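Local coordinates for MUTM (fpg) protein (Thermus thermophilus, PDB 1EE8), which belongs to the MutM (Fpg) family, joining an N-terminal domain built around a beta sheet to a helical H2TH domain and a C-terminal zinc finger, at residues A[145-150]-A[253-258]; A[228-233]-A[243-248]; A[168-173]-A[191-196]. All blocks are in the same frame, centred on the assembly; numbering follows the deposited sequence.

How the interactions relate
The three contacts lie on the same side of the chain's centre. Interaction 1 joins an H2TH helix to a zinc-finger strand, interaction 2 lies at the zinc-finger hairpin, and interaction 3 is within the H2TH domain beside them. Centre to centre, interaction 1 is about 12 Å from each of the others, and interactions 2 and 3 are about 15 Å apart. Along the chain, interaction 3 and then interaction 2 are nested inside the loop closed by interaction 1. Interactions 1 and 2 share the antiparallel strands 246-249 and 254-257. Leu168 packs on Leu146 and Leu150, Phe169 on Ala229 and Val230. Helix 161-170 thus ties the zinc finger to the helical domain.

Interaction 1. Residues A[145-150]-A[253-258]; sequences PLKALL and RGTHFC. With ZN (zinc ion), chain C.
Lys147 and Thr255 form a small, buried polar bridge between the first turn of helix 146-152, in the H2TH domain, and strand 254-257 of the zinc finger. The two side chains reach toward each other tip to tip, and the ammonium nitrogen Lys147 NZ donates a hydrogen bond to Thr255 OG1 over 2.8 Å. The lysine spans the gap because its chain is fully stretched: CG lies anti to the backbone N (chi1 -176°) and every later torsion is also close to 180°. On Thr255, the hydroxyl stands beside its own backbone N, while the methyl CG2 flanks the lysine's aliphatic part, 3.6 Å from Lys147 CD. Threonine suits the place by offering an acceptor and an apolar branch to the same long chain. The carbonyl oxygen of Gly254 is also near, 3.1 Å from Lys147 NZ.

Two further partners of the buried ammonium group come from helix 161-170. Asp165 forms a salt bridge with Lys147 NZ, and Asn161 accepts a hydrogen bond from it; the carboxylate probably stabilises the positive charge. Asp165 also accepts the backbone N-H of His256, so one acid holds both the lysine and the strand. Farther along, Cys258 SG binds the zinc ion at 2.3 Å, with Cys238, Cys241 and Cys261 completing the site. The bridge therefore lies with helix 146-152 on one side and the hairpin of strands 246-249 and 254-257 on the other, while helix 161-170 touches both.

Interaction 2. Residues A[228-233]-A[243-248]; sequences HAVYGR and RPVERR
Val245 is the hub of this contact, its side chain set against the turn formed by Val230 to Arg233. The branches divide the work. CG1 lies anti to the backbone N (chi1 174°) and approaches Val230, its distance to Val230 CB being 3.9 Å. CG2 turns to the arginine instead, 3.8 Å from Arg233 NH1, with the two side chains crossing at about a right angle. Between them, the branch point Val245 CB comes to 3.4 Å from Arg233 O. A compact, branched apolar residue fits here because it meets a side chain, a backbone carbonyl and a guanidinium group together.

The surface facing the valine is kept in shape by a type II beta turn, closed by the bond from Arg233 N to Val230 O at 3.1 Å. Its third position is Gly232, whose positive phi of 65° comes easily to a residue without a side chain. Arg233, bent at its third torsion, folds back so that NH1 donates to Ala229 O at 2.8 Å in a bent bond (139° at the hydrogen), and the same nitrogen bonds Pro237 O. Two carbonyls thus grip NH1 and hold that end of the guanidinium beside Val245. From helix 161-170, Glu166 accepts the backbone N-H groups of Ala229, Val230 and Tyr231, anchoring the start of the turn.

On the opposing segment, backbone bonds to Gly235 and Leu236 hold Val245, and Arg243 NH1 and Glu246 OE1 form a salt bridge at 3.6 Å. The valine side chain touches the cysteine site, about 7 Å from the zinc ion. Turn 230-233, Val245 beside the four cysteines, and the hairpin of strands 246-249 and 254-257 together make up the build of a Cys4 zinc finger of the Fpg type.

Interaction 3. Residues A[168-173]-A[191-196]; sequences LFRARL and YRALRE
Two helices of the H2TH domain meet here, the C-terminal end of helix 161-170 resting against the middle of the long helix 184-203. Close approach depends on alanine: Ala171 CB and Ala193 CB touch at 3.8 Å, and the methyl groups allow the two CA atoms to come within 5.6 Å. Arg170 extends the contact, its CB lying 3.9 Å from Ala193 CB. With CG anti to the backbone N (chi1 -171°) and a bend at the third torsion, its guanidinium is carried along helix 184-203, where Arg170 NH2 passes 3.7 Å from Glu196 CB. The carboxylate of Glu196 is near but beyond salt-bridge range; the arginine's salt bridge is with Glu200, one turn farther on. At this partly exposed margin arginine offers an aliphatic stem that packs on Ala193 and a charge that pairs with Glu200.

Directly after Ala171, Arg172 takes a positive phi of 54° and the helix ends in a Schellman motif, with Leu173 N bonded to Leu168 O and Arg172 N to Phe169 O. Arg172 NH1 reaches the same Phe169 O from the opposite face of its carbonyl plane, at 2.9 Å, and lies above the Phe169 ring toward its margin; Phe169 CZ sits over the guanidinium centre. Such a capped helix end, docked through small residues on a longer helix, is consistent with the helical bundle of the H2TH fold.

Interaction 1. Residues A[145-150]-A[253-258]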
loop_
_atom_site.group_PDB
_atom_site.type_symbol
_atom_site.label_atom_id
_atom_site.label_comp_id
_atom_site.label_asym_id
_atom_site.label_seq_id
_atom_site.Cartn_x
_atom_site.Cartn_y
_atom_site.Cartn_z
ATOM N N PRO A 145 -12.446 -26.960 29.723
ATOM C CA PRO A 145 -12.678 -26.139 30.918
ATOM C C PRO A 145 -13.413 -24.840 30.607
ATOM O O PRO A 145 -13.132 -24.168 29.612
ATOM C CB PRO A 145 -11.267 -25.888 31.446
ATOM C CG PRO A 145 -10.514 -27.111 30.988
ATOM C CD PRO A 145 -11.016 -27.280 29.580
ATOM N N LEU A 146 -14.346 -24.489 31.482
ATOM C CA LEU A 146 -15.144 -23.281 31.334
ATOM C C LEU A 146 -14.330 -22.059 30.915
ATOM O O LEU A 146 -14.689 -21.363 29.960
ATOM C CB LEU A 146 -15.869 -22.986 32.645
ATOM C CG LEU A 146 -16.921 -21.882 32.609
ATOM C CD1 LEU A 146 -17.919 -22.140 31.481
ATOM C CD2 LEU A 146 -17.624 -21.831 33.957
ATOM N N LYS A 147 -13.235 -21.795 31.619
ATOM C CA LYS A 147 -12.422 -20.636 31.296
ATOM C C LYS A 147 -11.889 -20.646 29.862
ATOM O O LYS A 147 -11.822 -19.598 29.225
ATOM C CB LYS A 147 -11.255 -20.488 32.275
ATOM C CG LYS A 147 -10.450 -19.225 31.997
ATOM C CD LYS A 147 -9.268 -19.040 32.920
ATOM C CE LYS A 147 -8.507 -17.777 32.531
ATOM N NZ LYS A 147 -7.360 -17.518 33.429
ATOM N N ALA A 148 -11.504 -21.818 29.364
ATOM C CA ALA A 148 -10.999 -21.928 27.994
ATOM C C ALA A 148 -12.069 -21.464 27.007
ATOM O O ALA A 148 -11.763 -20.887 25.964
ATOM C CB ALA A 148 -10.599 -23.369 27.687
ATOM N N LEU A 149 -13.328 -21.713 27.329
ATOM C CA LEU A 149 -14.394 -21.280 26.440
ATOM C C LEU A 149 -14.601 -19.775 26.537
ATOM O O LEU A 149 -15.124 -19.152 25.616
ATOM C CB LEU A 149 -15.695 -22.018 26.757
ATOM C CG LEU A 149 -16.127 -22.969 25.637
ATOM C CD1 LEU A 149 -15.017 -23.954 25.334
ATOM C CD2 LEU A 149 -17.385 -23.697 26.052
ATOM N N LEU A 150 -14.193 -19.186 27.652
ATOM C CA LEU A 150 -14.339 -17.748 27.811
ATOM C C LEU A 150 -13.235 -17.041 27.038
ATOM O O LEU A 150 -13.386 -15.888 26.637
ATOM C CB LEU A 150 -14.262 -17.351 29.286
ATOM C CG LEU A 150 -15.411 -17.828 30.175
ATOM C CD1 LEU A 150 -15.290 -17.188 31.550
ATOM C CD2 LEU A 150 -16.736 -17.452 29.530
ATOM N N ARG A 253 -0.125 -20.669 31.868
ATOM C CA ARG A 253 -1.434 -20.032 31.875
ATOM C C ARG A 253 -1.973 -19.959 33.292
ATOM O O ARG A 253 -2.439 -20.958 33.844
ATOM C CB ARG A 253 -2.410 -20.814 30.992
ATOM C CG ARG A 253 -3.555 -19.975 30.439
ATOM C CD ARG A 253 -3.015 -18.844 29.566
ATOM N NE ARG A 253 -4.072 -18.090 28.894
ATOM C CZ ARG A 253 -3.853 -17.063 28.078
ATOM N NH1 ARG A 253 -2.612 -16.661 27.832
ATOM N NH2 ARG A 253 -4.873 -16.433 27.508
ATOM N N GLY A 254 -1.901 -18.771 33.878
ATOM C CA GLY A 254 -2.387 -18.588 35.230
ATOM C C GLY A 254 -3.871 -18.293 35.257
ATOM O O GLY A 254 -4.412 -17.707 34.324
ATOM N N THR A 255 -4.526 -18.708 36.334
ATOM C CA THR A 255 -5.955 -18.484 36.513
ATOM C C THR A 255 -6.190 -18.245 37.997
ATOM O O THR A 255 -5.928 -19.126 38.823
ATOM C CB THR A 255 -6.774 -19.709 36.050
ATOM O OG1 THR A 255 -6.620 -19.878 34.635
ATOM C CG2 THR A 255 -8.253 -19.528 36.374
ATOM N N HIS A 256 -6.662 -17.047 38.336
ATOM C CA HIS A 256 -6.924 -16.692 39.729
ATOM C C HIS A 256 -8.354 -17.046 40.111
ATOM O O HIS A 256 -9.277 -16.859 39.318
ATOM C CB HIS A 256 -6.697 -15.197 39.961
ATOM C CG HIS A 256 -5.322 -14.727 39.606
ATOM N ND1 HIS A 256 -4.872 -14.653 38.305
ATOM C CD2 HIS A 256 -4.297 -14.300 40.381
ATOM C CE1 HIS A 256 -3.631 -14.200 38.293
ATOM N NE2 HIS A 256 -3.258 -13.978 39.541
ATOM N N PHE A 257 -8.532 -17.543 41.332
ATOM C CA PHE A 257 -9.853 -17.945 41.801
ATOM C C PHE A 257 -9.839 -18.265 43.293
ATOM O O PHE A 257 -8.778 -18.492 43.877
ATOM C CB PHE A 257 -10.291 -19.201 41.051
ATOM C CG PHE A 257 -9.506 -20.421 41.438
ATOM C CD1 PHE A 257 -10.049 -21.376 42.293
ATOM C CD2 PHE A 257 -8.195 -20.591 40.990
ATOM C CE1 PHE A 257 -9.296 -22.484 42.699
ATOM C CE2 PHE A 257 -7.437 -21.689 41.389
ATOM C CZ PHE A 257 -7.989 -22.638 42.246
ATOM N N CYS A 258 -11.024 -18.273 43.901
ATOM C CA CYS A 258 -11.160 -18.624 45.308
ATOM C C CYS A 258 -11.707 -20.038 45.286
ATOM O O CYS A 258 -12.813 -20.278 44.785
ATOM C CB CYS A 258 -12.155 -17.716 46.037
ATOM S SG CYS A 258 -12.528 -18.287 47.734
HETATM ZN ZN ZN C . -13.900 -16.746 48.840
#

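Interaction 2. Residues A[228-233]-A[243-248]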
loop_
_atom_site.group_PDB
_atom_site.type_symbol
_atom_site.label_atom_id
_atom_site.label_comp_id
_atom_site.label_asym_id
_atom_site.label_seq_id
_atom_site.Cartn_x
_atom_site.Cartn_y
_atom_site.Cartn_z
ATOM N N HIS A 228 -10.828 -5.486 41.289
ATOM C CA HIS A 228 -10.386 -6.869 41.117
ATOM C C HIS A 228 -10.578 -7.684 42.387
ATOM O O HIS A 228 -10.155 -7.280 43.471
ATOM C CB HIS A 228 -8.916 -6.930 40.705
ATOM C CG HIS A 228 -8.663 -6.466 39.305
ATOM N ND1 HIS A 228 -7.420 -6.529 38.714
ATOM C CD2 HIS A 228 -9.489 -5.912 38.386
ATOM C CE1 HIS A 228 -7.492 -6.032 37.491
ATOM N NE2 HIS A 228 -8.736 -5.651 37.268
ATOM N N ALA A 229 -11.208 -8.844 42.236
ATOM C CA ALA A 229 -11.468 -9.724 43.361
ATOM C C ALA A 229 -10.418 -10.819 43.466
ATOM O O ALA A 229 -9.986 -11.164 44.564
ATOM C CB ALA A 229 -12.852 -10.350 43.223
ATOM N N VAL A 230 -10.004 -11.359 42.323
ATOM C CA VAL A 230 -9.030 -12.440 42.327
ATOM C C VAL A 230 -7.840 -12.267 41.388
ATOM O O VAL A 230 -6.748 -12.755 41.681
ATOM C CB VAL A 230 -9.718 -13.787 42.001
ATOM C CG1 VAL A 230 -10.805 -14.084 43.039
ATOM C CG2 VAL A 230 -10.316 -13.745 40.598
ATOM N N TYR A 231 -8.031 -11.591 40.259
ATOM C CA TYR A 231 -6.917 -11.419 39.339
ATOM C C TYR A 231 -5.756 -10.648 39.958
ATOM O O TYR A 231 -5.942 -9.582 40.548
ATOM C CB TYR A 231 -7.330 -10.702 38.051
ATOM C CG TYR A 231 -6.193 -10.741 37.058
ATOM C CD1 TYR A 231 -5.990 -11.860 36.250
ATOM C CD2 TYR A 231 -5.235 -9.723 37.028
ATOM C CE1 TYR A 231 -4.858 -11.972 35.443
ATOM C CE2 TYR A 231 -4.099 -9.826 36.232
ATOM C CZ TYR A 231 -3.916 -10.955 35.445
ATOM O OH TYR A 231 -2.781 -11.066 34.675
ATOM N N GLY A 232 -4.554 -11.190 39.798
ATOM C CA GLY A 232 -3.372 -10.545 40.345
ATOM C C GLY A 232 -3.340 -10.475 41.865
ATOM O O GLY A 232 -2.503 -9.766 42.432
ATOM N N ARG A 233 -4.236 -11.204 42.533
ATOM C CA ARG A 233 -4.276 -11.183 43.992
ATOM C C ARG A 233 -3.941 -12.524 44.640
ATOM O O ARG A 233 -4.414 -12.815 45.740
ATOM C CB ARG A 233 -5.650 -10.707 44.475
ATOM C CG ARG A 233 -6.036 -9.338 43.945
ATOM C CD ARG A 233 -7.290 -8.800 44.612
ATOM N NE ARG A 233 -7.098 -8.592 46.045
ATOM C CZ ARG A 233 -7.582 -9.389 46.995
ATOM N NH1 ARG A 233 -8.299 -10.461 46.673
ATOM N NH2 ARG A 233 -7.348 -9.112 48.273
ATOM N N ARG A 243 -10.604 -16.170 52.548
ATOM C CA ARG A 243 -9.620 -17.224 52.312
ATOM C C ARG A 243 -8.597 -16.762 51.268
ATOM O O ARG A 243 -8.894 -15.897 50.440
ATOM C CB ARG A 243 -10.317 -18.505 51.832
ATOM C CG ARG A 243 -9.358 -19.632 51.473
ATOM C CD ARG A 243 -10.064 -20.911 51.043
ATOM N NE ARG A 243 -9.092 -21.928 50.641
ATOM C CZ ARG A 243 -9.402 -23.167 50.268
ATOM N NH1 ARG A 243 -8.441 -24.015 49.916
ATOM N NH2 ARG A 243 -10.669 -23.561 50.252
ATOM N N PRO A 244 -7.375 -17.322 51.305
ATOM C CA PRO A 244 -6.314 -16.956 50.354
ATOM C C PRO A 244 -6.625 -17.271 48.888
ATOM O O PRO A 244 -6.892 -18.420 48.534
ATOM C CB PRO A 244 -5.108 -17.753 50.854
ATOM C CG PRO A 244 -5.345 -17.827 52.333
ATOM C CD PRO A 244 -6.826 -18.139 52.406
ATOM N N VAL A 245 -6.574 -16.251 48.035
ATOM C CA VAL A 245 -6.831 -16.450 46.612
ATOM C C VAL A 245 -5.728 -17.328 46.026
ATOM O O VAL A 245 -4.545 -17.112 46.293
ATOM C CB VAL A 245 -6.855 -15.108 45.852
ATOM C CG1 VAL A 245 -6.975 -15.358 44.361
ATOM C CG2 VAL A 245 -8.015 -14.251 46.341
ATOM N N GLU A 246 -6.114 -18.319 45.232
ATOM C CA GLU A 246 -5.147 -19.217 44.614
ATOM C C GLU A 246 -4.960 -18.947 43.126
ATOM O O GLU A 246 -5.794 -18.301 42.482
ATOM C CB GLU A 246 -5.575 -20.672 44.795
ATOM C CG GLU A 246 -5.625 -21.127 46.235
ATOM C CD GLU A 246 -5.770 -22.627 46.352
ATOM O OE1 GLU A 246 -5.968 -23.111 47.487
ATOM O OE2 GLU A 246 -5.682 -23.321 45.311
ATOM N N ARG A 247 -3.861 -19.461 42.585
ATOM C CA ARG A 247 -3.555 -19.285 41.174
ATOM C C ARG A 247 -3.008 -20.567 40.566
ATOM O O ARG A 247 -1.856 -20.930 40.797
ATOM C CB ARG A 247 -2.547 -18.148 40.997
ATOM C CG ARG A 247 -2.047 -17.962 39.571
ATOM C CD ARG A 247 -1.225 -16.687 39.461
ATOM N NE ARG A 247 -0.576 -16.544 38.161
ATOM C CZ ARG A 247 0.548 -17.163 37.812
ATOM N NH1 ARG A 247 1.062 -16.973 36.605
ATOM N NH2 ARG A 247 1.166 -17.960 38.673
ATOM N N ARG A 248 -3.847 -21.258 39.802
ATOM C CA ARG A 248 -3.441 -22.494 39.141
ATOM C C ARG A 248 -2.887 -22.181 37.760
ATOM O O ARG A 248 -3.482 -21.417 37.000
ATOM C CB ARG A 248 -4.629 -23.453 39.003
ATOM C CG ARG A 248 -4.994 -24.175 40.284
ATOM C CD ARG A 248 -4.907 -25.683 40.098
ATOM N NE ARG A 248 -6.045 -26.229 39.363
ATOM C CZ ARG A 248 -7.236 -26.467 39.904
ATOM N NH1 ARG A 248 -7.448 -26.204 41.188
ATOM N NH2 ARG A 248 -8.212 -26.977 39.167
#

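Interaction 3. Residues A[168-173]-A[191-196]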
loop_
_atom_site.group_PDB
_atom_site.type_symbol
_atom_site.label_atom_id
_atom_site.label_comp_id
_atom_site.label_asym_id
_atom_site.label_seq_id
_atom_site.Cartn_x
_atom_site.Cartn_y
_atom_site.Cartn_z
ATOM N N LEU A 168 -15.781 -15.099 36.281
ATOM C CA LEU A 168 -15.976 -16.391 36.913
ATOM C C LEU A 168 -16.125 -16.260 38.424
ATOM O O LEU A 168 -16.917 -16.972 39.044
ATOM C CB LEU A 168 -14.810 -17.320 36.559
ATOM C CG LEU A 168 -14.836 -17.786 35.096
ATOM C CD1 LEU A 168 -13.503 -18.412 34.703
ATOM C CD2 LEU A 168 -15.991 -18.789 34.923
ATOM N N PHE A 169 -15.367 -15.352 39.020
ATOM C CA PHE A 169 -15.473 -15.150 40.459
ATOM C C PHE A 169 -16.801 -14.494 40.782
ATOM O O PHE A 169 -17.492 -14.879 41.725
ATOM C CB PHE A 169 -14.380 -14.232 40.998
ATOM C CG PHE A 169 -14.584 -13.869 42.443
ATOM C CD1 PHE A 169 -14.273 -14.776 43.447
ATOM C CD2 PHE A 169 -15.171 -12.659 42.792
ATOM C CE1 PHE A 169 -14.544 -14.483 44.780
ATOM C CE2 PHE A 169 -15.448 -12.356 44.122
ATOM C CZ PHE A 169 -15.133 -13.270 45.115
ATOM N N ARG A 170 -17.155 -13.479 40.008
ATOM C CA ARG A 170 -18.397 -12.793 40.279
ATOM C C ARG A 170 -19.567 -13.769 40.199
ATOM O O ARG A 170 -20.497 -13.688 40.994
ATOM C CB ARG A 170 -18.594 -11.625 39.314
ATOM C CG ARG A 170 -19.773 -10.768 39.715
ATOM C CD ARG A 170 -19.803 -9.437 39.010
ATOM N NE ARG A 170 -18.651 -8.602 39.343
ATOM C CZ ARG A 170 -18.564 -7.316 39.023
ATOM N NH1 ARG A 170 -17.488 -6.615 39.348
ATOM N NH2 ARG A 170 -19.568 -6.732 38.382
ATOM N N ALA A 171 -19.498 -14.706 39.257
ATOM C CA ALA A 171 -20.549 -15.705 39.064
ATOM C C ALA A 171 -20.374 -16.916 39.978
ATOM O O ALA A 171 -21.190 -17.836 39.962
ATOM C CB ALA A 171 -20.571 -16.157 37.604
ATOM N N ARG A 172 -19.304 -16.914 40.767
ATOM C CA ARG A 172 -19.011 -18.006 41.689
ATOM C C ARG A 172 -18.979 -19.369 40.997
ATOM O O ARG A 172 -19.620 -20.326 41.442
ATOM C CB ARG A 172 -20.034 -18.020 42.829
ATOM C CG ARG A 172 -20.076 -16.720 43.642
ATOM C CD ARG A 172 -18.770 -16.478 44.381
ATOM N NE ARG A 172 -18.906 -15.447 45.412
ATOM C CZ ARG A 172 -18.921 -14.137 45.188
ATOM N NH1 ARG A 172 -18.798 -13.658 43.956
ATOM N NH2 ARG A 172 -19.082 -13.299 46.208
ATOM N N LEU A 173 -18.213 -19.455 39.917
ATOM C CA LEU A 173 -18.090 -20.694 39.157
ATOM C C LEU A 173 -16.636 -21.117 39.004
ATOM O O LEU A 173 -15.734 -20.281 38.896
ATOM C CB LEU A 173 -18.721 -20.528 37.772
ATOM C CG LEU A 173 -20.231 -20.302 37.741
ATOM C CD1 LEU A 173 -20.688 -20.034 36.306
ATOM C CD2 LEU A 173 -20.934 -21.527 38.313
ATOM N N TYR A 191 -23.166 -15.459 32.299
ATOM C CA TYR A 191 -23.562 -14.552 31.223
ATOM C C TYR A 191 -23.691 -13.136 31.756
ATOM O O TYR A 191 -23.166 -12.190 31.177
ATOM C CB TYR A 191 -24.906 -14.994 30.630
ATOM C CG TYR A 191 -25.488 -14.050 29.593
ATOM C CD1 TYR A 191 -25.017 -14.044 28.278
ATOM C CD2 TYR A 191 -26.505 -13.159 29.930
ATOM C CE1 TYR A 191 -25.547 -13.173 27.324
ATOM C CE2 TYR A 191 -27.042 -12.287 28.990
ATOM C CZ TYR A 191 -26.559 -12.299 27.686
ATOM O OH TYR A 191 -27.098 -11.446 26.748
ATOM N N ARG A 192 -24.392 -13.001 32.874
ATOM C CA ARG A 192 -24.620 -11.705 33.496
ATOM C C ARG A 192 -23.341 -11.116 34.101
ATOM O O ARG A 192 -23.047 -9.923 33.939
ATOM C CB ARG A 192 -25.697 -11.861 34.573
ATOM C CG ARG A 192 -26.090 -10.587 35.285
ATOM C CD ARG A 192 -27.216 -10.872 36.278
ATOM N NE ARG A 192 -27.376 -9.798 37.255
ATOM C CZ ARG A 192 -28.241 -9.835 38.263
ATOM N NH1 ARG A 192 -29.025 -10.895 38.423
ATOM N NH2 ARG A 192 -28.322 -8.815 39.110
ATOM N N ALA A 193 -22.583 -11.952 34.801
ATOM C CA ALA A 193 -21.342 -11.501 35.428
ATOM C C ALA A 193 -20.350 -10.989 34.381
ATOM O O ALA A 193 -19.724 -9.942 34.551
ATOM C CB ALA A 193 -20.719 -12.642 36.218
ATOM N N LEU A 194 -20.213 -11.739 33.296
ATOM C CA LEU A 194 -19.298 -11.367 32.228
ATOM C C LEU A 194 -19.631 -9.984 31.670
ATOM O O LEU A 194 -18.747 -9.150 31.486
ATOM C CB LEU A 194 -19.368 -12.409 31.112
ATOM C CG LEU A 194 -18.301 -12.374 30.024
ATOM C CD1 LEU A 194 -16.911 -12.322 30.647
ATOM C CD2 LEU A 194 -18.448 -13.622 29.157
ATOM N N ARG A 195 -20.912 -9.746 31.407
ATOM C CA ARG A 195 -21.350 -8.470 30.862
ATOM C C ARG A 195 -21.173 -7.304 31.837
ATOM O O ARG A 195 -20.795 -6.202 31.428
ATOM C CB ARG A 195 -22.813 -8.577 30.416
ATOM C CG ARG A 195 -23.082 -9.805 29.538
ATOM C CD ARG A 195 -24.395 -9.680 28.787
ATOM N NE ARG A 195 -24.326 -8.589 27.821
ATOM C CZ ARG A 195 -25.272 -8.307 26.933
ATOM N NH1 ARG A 195 -26.378 -9.036 26.881
ATOM N NH2 ARG A 195 -25.102 -7.302 26.087
ATOM N N GLU A 196 -21.429 -7.547 33.120
ATOM C CA GLU A 196 -21.287 -6.508 34.145
ATOM C C GLU A 196 -19.831 -6.117 34.368
ATOM O O GLU A 196 -19.506 -4.937 34.480
ATOM C CB GLU A 196 -21.845 -6.982 35.484
ATOM C CG GLU A 196 -23.318 -7.293 35.511
ATOM C CD GLU A 196 -23.760 -7.746 36.889
ATOM O OE1 GLU A 196 -23.617 -6.955 37.847
ATOM O OE2 GLU A 196 -24.241 -8.892 37.015
#